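Local coordinates for Lin2634 protein (Listeria innocua, PDB 3MZO) that is a calcium-binding HD-domain protein that probably acts as a phosphohydrolase related to the YfbR-like 5'-deoxynucleotidases, at residues K64-H68 with L134-D138; S10-L14 with D69-L73. All blocks are in the same frame, centred on the assembly; numbering follows the deposited sequence.

Interaction 1: residues K64-H68 with L134-D138; sequences KALNH and LAISD. With CA (calcium ion), chain K; CA (calcium ion), chain M.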
loop_
_atom_site.group_PDB
_atom_site.type_symbol
_atom_site.label_atom_id
_atom_site.label_comp_id
_atom_site.label_asym_id
_atom_site.label_seq_id
_atom_site.Cartn_x
_atom_site.Cartn_y
_atom_site.Cartn_z
ATOM N N LYS B 64 -8.163 -9.654 29.821
ATOM C CA LYS B 64 -7.307 -8.480 29.944
ATOM C C LYS B 64 -6.426 -8.299 28.706
ATOM O O LYS B 64 -6.368 -7.197 28.141
ATOM C CB LYS B 64 -6.422 -8.573 31.202
ATOM C CG LYS B 64 -7.154 -8.362 32.505
ATOM C CD LYS B 64 -6.300 -8.826 33.713
ATOM C CE LYS B 64 -6.979 -8.496 35.051
ATOM N NZ LYS B 64 -7.131 -7.049 35.236
ATOM N N ALA B 65 -5.773 -9.378 28.258
ATOM C CA ALA B 65 -4.844 -9.331 27.123
ATOM C C ALA B 65 -5.557 -9.091 25.799
ATOM O O ALA B 65 -5.098 -8.286 24.967
ATOM C CB ALA B 65 -4.023 -10.619 27.050
ATOM N N LEU B 66 -6.691 -9.757 25.602
ATOM C CA LEU B 66 -7.411 -9.671 24.347
ATOM C C LEU B 66 -7.955 -8.265 24.066
ATOM O O LEU B 66 -7.878 -7.775 22.943
ATOM C CB LEU B 66 -8.572 -10.682 24.304
ATOM C CG LEU B 66 -9.277 -10.742 22.945
ATOM C CD1 LEU B 66 -8.355 -11.337 21.872
ATOM C CD2 LEU B 66 -10.606 -11.513 23.070
ATOM N N ASN B 67 -8.510 -7.641 25.094
ATOM C CA ASN B 67 -9.252 -6.404 24.963
ATOM C C ASN B 67 -8.488 -5.129 25.316
ATOM O O ASN B 67 -9.041 -4.067 25.207
ATOM C CB ASN B 67 -10.492 -6.497 25.831
ATOM C CG ASN B 67 -11.320 -7.755 25.522
ATOM O OD1 ASN B 67 -11.776 -7.933 24.400
ATOM N ND2 ASN B 67 -11.497 -8.619 26.512
ATOM N N HIS B 68 -7.214 -5.231 25.660
ATOM C CA HIS B 68 -6.518 -4.099 26.280
ATOM C C HIS B 68 -6.337 -2.908 25.350
ATOM O O HIS B 68 -6.266 -1.818 25.848
ATOM C CB HIS B 68 -5.161 -4.488 26.879
ATOM C CG HIS B 68 -4.049 -4.645 25.885
ATOM N ND1 HIS B 68 -3.931 -5.738 25.067
ATOM C CD2 HIS B 68 -2.951 -3.891 25.658
ATOM C CE1 HIS B 68 -2.845 -5.621 24.322
ATOM N NE2 HIS B 68 -2.232 -4.505 24.659
ATOM N N LEU B 134 -0.521 -9.072 31.973
ATOM C CA LEU B 134 -0.814 -8.148 30.858
ATOM C C LEU B 134 0.279 -7.099 30.743
ATOM O O LEU B 134 0.713 -6.788 29.632
ATOM C CB LEU B 134 -2.166 -7.451 31.030
ATOM C CG LEU B 134 -2.503 -6.349 29.998
ATOM C CD1 LEU B 134 -2.407 -6.790 28.534
ATOM C CD2 LEU B 134 -3.881 -5.738 30.299
ATOM N N ALA B 135 0.721 -6.549 31.885
ATOM C CA ALA B 135 1.762 -5.523 31.867
ATOM C C ALA B 135 3.029 -6.045 31.188
ATOM O O ALA B 135 3.575 -5.370 30.307
ATOM C CB ALA B 135 2.085 -4.937 33.321
ATOM N N ILE B 136 3.487 -7.234 31.559
ATOM C CA ILE B 136 4.749 -7.704 31.021
ATOM C C ILE B 136 4.584 -8.132 29.571
ATOM O O ILE B 136 5.517 -7.969 28.781
ATOM C CB ILE B 136 5.432 -8.802 31.857
ATOM C CG1 ILE B 136 4.581 -10.072 31.937
ATOM C CG2 ILE B 136 5.761 -8.289 33.292
ATOM C CD1 ILE B 136 5.259 -11.227 32.729
ATOM N N SER B 137 3.405 -8.669 29.222
ATOM C CA SER B 137 3.160 -9.199 27.873
ATOM C C SER B 137 3.142 -8.120 26.784
ATOM O O SER B 137 3.660 -8.306 25.679
ATOM C CB SER B 137 1.838 -10.004 27.868
ATOM O OG SER B 137 1.973 -11.187 28.656
ATOM N N ASP B 138 2.507 -6.995 27.117
ATOM C CA ASP B 138 2.495 -5.794 26.296
ATOM C C ASP B 138 3.940 -5.271 26.075
ATOM O O ASP B 138 4.339 -4.965 24.947
ATOM C CB ASP B 138 1.616 -4.760 27.009
ATOM C CG ASP B 138 1.265 -3.567 26.141
ATOM O OD1 ASP B 138 1.396 -3.644 24.903
ATOM O OD2 ASP B 138 0.832 -2.540 26.716
HETATM CA CA CA K . -0.622 -2.191 24.155
HETATM CA CA CA M . -4.695 0.193 25.982
HETATM O O HOH W 1 -1.800 -0.555 25.852
HETATM O O HOH W 2 -4.154 1.959 24.293
HETATM O O HOH W 3 -4.021 -0.946 28.208
HETATM O O HOH W 4 -6.720 0.875 26.465
#
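A calcium ion, rather than any direct polar bond, joins the two segments at their polar end: His-68 NE2 at 2.9 Å and Asp-138 OD1 at 2.6 Å both reach the ion of chain K, although NE2 of His-68 and OD1 of Asp-138 stay 3.7 Å apart. His-34 and Asp-69 complete the protein ligands, giving the H...HD...D signature of HD-domain enzymes. Metal-binding imidazoles are often oriented by a second-shell hydrogen bond from the other ring nitrogen. Here the imidazole donates from His-68 ND1 to Ala-65 O (2.8 Å), which leaves NE2 to face the metal, while Leu-134 CD1 lies over one ring face in a CH-pi contact, 4.0 Å from the centroid of the His-68 ring. The same leucine fills the space between the backbones, its CD1 3.8 Å from Ala-65 CA and its CD2 3.6 Å from Lys-64 O. His-68 also serves the second calcium, of chain M, through its main-chain O at 2.6 Å. The carboxylate of Asp-138 has a further partner in Lys-125, which forms a salt bridge with OD2. The contact thus joins the last part of helix 58-67 and His-68 to helix 129-151 near the centre of the all-helical chain, with helix 31-51 packing against Ala-65 and Ser-137.

Interaction 2: residues S10-L14 with D69-L73; sequences SLSDL and DYSEL. With CA (calcium ion), chain M; CA (calcium ion), chain K.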
loop_
_atom_site.group_PDB
_atom_site.type_symbol
_atom_site.label_atom_id
_atom_site.label_comp_id
_atom_site.label_asym_id
_atom_site.label_seq_id
_atom_site.Cartn_x
_atom_site.Cartn_y
_atom_site.Cartn_z
ATOM N N SER B 10 -16.583 -3.380 13.856
ATOM C CA SER B 10 -15.513 -2.581 14.432
ATOM C C SER B 10 -14.218 -3.371 14.604
ATOM O O SER B 10 -13.130 -2.794 14.601
ATOM C CB SER B 10 -15.916 -2.010 15.791
ATOM O OG SER B 10 -15.767 -2.973 16.828
ATOM N N LEU B 11 -14.324 -4.684 14.822
ATOM C CA LEU B 11 -13.123 -5.496 15.064
ATOM C C LEU B 11 -12.194 -5.440 13.845
ATOM O O LEU B 11 -10.965 -5.426 13.999
ATOM C CB LEU B 11 -13.483 -6.958 15.382
ATOM C CG LEU B 11 -14.334 -7.225 16.587
ATOM C CD1 LEU B 11 -14.884 -8.720 16.604
ATOM C CD2 LEU B 11 -13.533 -6.885 17.792
ATOM N N SER B 12 -12.771 -5.387 12.648
ATOM C CA SER B 12 -12.004 -5.186 11.412
ATOM C C SER B 12 -11.338 -3.823 11.293
ATOM O O SER B 12 -10.291 -3.711 10.669
ATOM C CB SER B 12 -12.865 -5.406 10.169
ATOM O OG SER B 12 -13.069 -6.797 9.973
ATOM N N ASP B 13 -11.952 -2.799 11.861
ATOM C CA ASP B 13 -11.351 -1.481 11.872
ATOM C C ASP B 13 -10.017 -1.437 12.620
ATOM O O ASP B 13 -9.153 -0.623 12.274
ATOM C CB ASP B 13 -12.317 -0.437 12.445
ATOM C CG ASP B 13 -13.642 -0.358 11.641
ATOM O OD1 ASP B 13 -13.715 -0.875 10.490
ATOM O OD2 ASP B 13 -14.586 0.216 12.160
ATOM N N LEU B 14 -9.845 -2.295 13.632
ATOM C CA LEU B 14 -8.570 -2.379 14.336
ATOM C C LEU B 14 -7.411 -2.911 13.501
ATOM O O LEU B 14 -6.253 -2.854 13.937
ATOM C CB LEU B 14 -8.703 -3.208 15.633
ATOM C CG LEU B 14 -9.386 -2.392 16.731
ATOM C CD1 LEU B 14 -9.918 -3.299 17.820
ATOM C CD2 LEU B 14 -8.395 -1.377 17.260
ATOM N N ASP B 69 -6.290 -3.111 24.035
ATOM C CA ASP B 69 -6.132 -1.990 23.100
ATOM C C ASP B 69 -7.330 -1.722 22.176
ATOM O O ASP B 69 -7.234 -0.946 21.226
ATOM C CB ASP B 69 -4.841 -2.177 22.286
ATOM C CG ASP B 69 -3.601 -1.686 23.023
ATOM O OD1 ASP B 69 -3.741 -0.986 24.004
ATOM O OD2 ASP B 69 -2.466 -1.936 22.591
ATOM N N TYR B 70 -8.475 -2.316 22.485
ATOM C CA TYR B 70 -9.692 -2.088 21.742
ATOM C C TYR B 70 -10.012 -0.578 21.660
ATOM O O TYR B 70 -10.463 -0.093 20.627
ATOM C CB TYR B 70 -10.859 -2.886 22.367
ATOM C CG TYR B 70 -12.148 -2.671 21.631
ATOM C CD1 TYR B 70 -12.403 -3.321 20.439
ATOM C CD2 TYR B 70 -13.096 -1.769 22.104
ATOM C CE1 TYR B 70 -13.559 -3.095 19.729
ATOM C CE2 TYR B 70 -14.269 -1.535 21.398
ATOM C CZ TYR B 70 -14.499 -2.207 20.218
ATOM O OH TYR B 70 -15.642 -1.954 19.502
ATOM N N SER B 71 -9.720 0.168 22.722
ATOM C CA SER B 71 -10.000 1.619 22.757
ATOM C C SER B 71 -9.226 2.441 21.744
ATOM O O SER B 71 -9.580 3.625 21.482
ATOM C CB SER B 71 -9.765 2.188 24.167
ATOM O OG SER B 71 -8.466 1.899 24.655
ATOM N N GLU B 72 -8.174 1.856 21.168
ATOM C CA GLU B 72 -7.437 2.549 20.111
ATOM C C GLU B 72 -8.312 2.803 18.867
ATOM O O GLU B 72 -7.946 3.592 17.979
ATOM C CB GLU B 72 -6.076 1.889 19.831
ATOM C CG GLU B 72 -5.034 2.327 20.892
ATOM C CD GLU B 72 -3.708 1.567 20.853
ATOM O OE1 GLU B 72 -3.165 1.342 19.754
ATOM O OE2 GLU B 72 -3.181 1.227 21.941
ATOM N N LEU B 73 -9.501 2.194 18.843
ATOM C CA LEU B 73 -10.480 2.462 17.797
ATOM C C LEU B 73 -10.866 3.931 17.744
ATOM O O LEU B 73 -11.179 4.439 16.663
ATOM C CB LEU B 73 -11.767 1.691 18.038
ATOM C CG LEU B 73 -12.125 0.509 17.183
ATOM C CD1 LEU B 73 -13.450 -0.003 17.739
ATOM C CD2 LEU B 73 -12.270 0.879 15.742
HETATM CA CA CA M . -4.695 0.193 25.982
HETATM CA CA CA K . -0.622 -2.191 24.155
HETATM O O HOH W 1 -1.800 -0.555 25.852
HETATM O O HOH W 4 -6.720 0.875 26.465
HETATM O O HOH W 2 -4.154 1.959 24.293
HETATM O O HOH W 3 -4.021 -0.946 28.208
#
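The turn that carries the aspartate of the HD pair belongs to the two-calcium site, and this contact shows how such a turn packs against an N-terminal helix. Asp-69 bridges both ions, OD1 lying 2.5 Å from the calcium of chain M and OD2 2.4 Å from that of chain K. Behind it the chain tightens into a 3-10 segment, residues 70-73, whose bonds include Glu-72 N to Asp-69 O (3.0 Å) and Leu-73 N to Tyr-70 O (3.1 Å). In the HD-domain fold the metal ligands come from separate parts of a helical bundle; here the loop after the HD pair packs on residues 10-14, in the weakly bonded last part of helix 4-13 and just beyond. The direct polar link is Tyr-70 OH donating to Ser-10 OG (2.9 Å), at the edge of the tyrosine ring; Ser-10 OG is also bonded to Tyr-7 O. The rest is apolar: Leu-14 packs against both Tyr-70 and Leu-73, with Leu-14 CD1 3.6 Å from Tyr-70 CD1 and Leu-14 CG 4.0 Å from Leu-73 CG, while Leu-73 CD2 reaches Asp-13 CB at 3.6 Å. Glu-72 accepts from water 2 at OE2 (2.6 Å), a ligand of the chain M calcium, and pairs with Lys-79. Tyr-36 of the second subunit packs on Leu-11, Leu-14 and Tyr-70, so the contact also borders a subunit interface.

In the fold
Interactions 1 and 2 meet in the sequence at the HD pair, where the 64-68 segment ends on His-68 and the 69-73 segment begins with Asp-69. Their centres are about 15 Å apart, and they adjoin along the chain without otherwise touching. Both calcium ions are common to them, each taking one ligand atom from His-68 and one from Asp-69. Water 1, a ligand of the chain K ion, donates a hydrogen bond to Asp-69 OD1 (2.7 Å). His-68 packs directly on helix 129-151, whereas residues 10-14 meet mainly Tyr-70 and Leu-73, which follow Asp-69 in the chain.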